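Local coordinates for secreted protein (Streptomyces lividans TK24, PDB 5LXZ) that probably acts as a mononuclear copper-radical oxidase related to galactose oxidase, at residues A[412-416]-A[537-541]. The protein carries 1 engineered substitution. Numbering follows the deposited sequence.
Sequences ILPDD and KVRLI. With EDO (1,2-ethanediol), chain K.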
loop_
_atom_site.group_PDB
_atom_site.type_symbol
_atom_site.label_atom_id
_atom_site.label_comp_id
_atom_site.label_asym_id
_atom_site.label_seq_id
_atom_site.Cartn_x
_atom_site.Cartn_y
_atom_site.Cartn_z
ATOM N N ILE A 412 -10.284 -0.972 -9.660
ATOM C CA ILE A 412 -11.013 -0.390 -10.781
ATOM C C ILE A 412 -11.318 -1.471 -11.813
ATOM O O ILE A 412 -10.459 -2.301 -12.131
ATOM C CB ILE A 412 -10.177 0.693 -11.452
ATOM C CG1 ILE A 412 -9.871 1.838 -10.463
ATOM C CG2 ILE A 412 -10.869 1.222 -12.687
ATOM C CD1 ILE A 412 -8.811 2.770 -11.015
ATOM N N LEU A 413 -12.559 -1.513 -12.303
ATOM C CA LEU A 413 -12.955 -2.429 -13.369
ATOM C C LEU A 413 -13.126 -1.684 -14.690
ATOM O O LEU A 413 -13.339 -0.469 -14.696
ATOM C CB LEU A 413 -14.302 -3.094 -13.017
ATOM C CG LEU A 413 -14.213 -4.359 -12.142
ATOM C CD1 LEU A 413 -13.338 -4.281 -10.945
ATOM C CD2 LEU A 413 -15.622 -4.836 -11.766
ATOM N N PRO A 414 -13.099 -2.425 -15.805
ATOM C CA PRO A 414 -13.144 -1.782 -17.123
ATOM C C PRO A 414 -14.443 -1.129 -17.560
ATOM O O PRO A 414 -14.447 -0.409 -18.572
ATOM C CB PRO A 414 -12.721 -2.893 -18.078
ATOM C CG PRO A 414 -13.005 -4.123 -17.370
ATOM C CD PRO A 414 -12.796 -3.855 -15.911
ATOM N N ASP A 415 -15.510 -1.334 -16.805
ATOM C CA ASP A 415 -16.770 -0.660 -17.058
ATOM C C ASP A 415 -16.942 0.630 -16.246
ATOM O O ASP A 415 -18.027 1.200 -16.219
ATOM C CB ASP A 415 -17.942 -1.607 -16.820
ATOM C CG ASP A 415 -18.066 -2.042 -15.386
ATOM O OD1 ASP A 415 -17.149 -1.789 -14.571
ATOM O OD2 ASP A 415 -19.099 -2.640 -15.039
ATOM N N ASP A 416 -15.877 1.060 -15.551
ATOM C CA ASP A 416 -15.861 2.249 -14.676
ATOM C C ASP A 416 -16.425 2.007 -13.291
ATOM O O ASP A 416 -16.435 2.943 -12.455
ATOM C CB ASP A 416 -16.474 3.496 -15.279
ATOM C CG ASP A 416 -15.816 3.926 -16.544
ATOM O OD1 ASP A 416 -14.612 3.681 -16.739
ATOM O OD2 ASP A 416 -16.491 4.590 -17.377
ATOM N N LYS A 537 -17.226 2.359 -24.803
ATOM C CA LYS A 537 -16.152 2.858 -23.939
ATOM C C LYS A 537 -14.882 2.139 -24.278
ATOM O O LYS A 537 -14.886 0.938 -24.492
ATOM C CB LYS A 537 -16.440 2.568 -22.474
ATOM C CG LYS A 537 -17.522 3.395 -21.842
ATOM C CD LYS A 537 -17.670 2.982 -20.395
ATOM C CE LYS A 537 -18.829 3.681 -19.767
ATOM N NZ LYS A 537 -18.989 3.136 -18.407
ATOM N N VAL A 538 -13.782 2.885 -24.285
ATOM C CA VAL A 538 -12.463 2.287 -24.386
ATOM C C VAL A 538 -11.695 2.823 -23.171
ATOM O O VAL A 538 -11.678 4.038 -22.921
ATOM C CB VAL A 538 -11.764 2.683 -25.694
ATOM C CG1 VAL A 538 -10.353 2.114 -25.800
ATOM C CG2 VAL A 538 -12.602 2.193 -26.885
ATOM N N ARG A 539 -11.038 1.926 -22.457
ATOM C CA ARG A 539 -10.292 2.281 -21.256
ATOM C C ARG A 539 -8.889 1.699 -21.318
ATOM O O ARG A 539 -8.705 0.514 -21.636
ATOM C CB ARG A 539 -11.026 1.741 -20.026
ATOM C CG ARG A 539 -12.387 2.327 -19.760
ATOM C CD ARG A 539 -12.269 3.793 -19.389
ATOM N NE ARG A 539 -13.570 4.438 -19.162
ATOM C CZ ARG A 539 -14.238 5.143 -20.072
ATOM N NH1 ARG A 539 -13.813 5.274 -21.313
ATOM N NH2 ARG A 539 -15.406 5.690 -19.732
ATOM N N LEU A 540 -7.922 2.544 -20.983
ATOM C CA LEU A 540 -6.554 2.139 -20.809
ATOM C C LEU A 540 -6.297 2.052 -19.314
ATOM O O LEU A 540 -6.405 3.057 -18.629
ATOM C CB LEU A 540 -5.695 3.182 -21.451
ATOM C CG LEU A 540 -4.429 2.837 -22.084
ATOM C CD1 LEU A 540 -4.529 1.713 -23.118
ATOM C CD2 LEU A 540 -3.766 4.094 -22.669
ATOM N N ILE A 541 -6.081 0.847 -18.802
ATOM C CA ILE A 541 -6.008 0.628 -17.353
ATOM C C ILE A 541 -4.614 0.184 -16.992
ATOM O O ILE A 541 -4.114 -0.839 -17.493
ATOM C CB ILE A 541 -7.045 -0.389 -16.883
ATOM C CG1 ILE A 541 -8.415 0.024 -17.413
ATOM C CG2 ILE A 541 -6.982 -0.479 -15.365
ATOM C CD1 ILE A 541 -9.570 -0.746 -16.848
HETATM C C1 EDO K . -15.087 7.933 -23.376
HETATM O O1 EDO K . -15.749 7.315 -22.272
HETATM C C2 EDO K . -14.895 6.996 -24.581
HETATM O O2 EDO K . -14.051 5.842 -24.309
#
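The carboxylate of D416 lies edge-on against the guanidinium of R539, close to its plane, giving a bidentate salt bridge: R539 NE donates to D416 OD1 at 2.7 Å and R539 NH2 to D416 OD2 at 2.8 Å. K537, two residues earlier on the same face of strand 535-541, completes the network, its NZ 3.1 Å from D416 OD2 and weakly bonded to D415 O, also at 3.1 Å. R539 NH1 also hydrogen-bonds V538 O at 2.9 Å, and NH1 and NH2 both hydrogen-bond O1 of a 1,2-ethanediol, probably from the crystallisation liquor, at the guanidinium edge. A type I turn from L413 to D416, closed by the hydrogen bond from D416 N to L413 O (3.1 Å), presents the acid. Further along the strand the contact turns apolar: I541 CD1 meets P414 CB at 4.0 Å, with F587 and L466 beside both residues. A hairpin turn between the first two strands of a four-stranded Kelch propeller blade thus docks on the C-terminal early-set β-domain, a domain pairing characteristic of the galactose oxidase family.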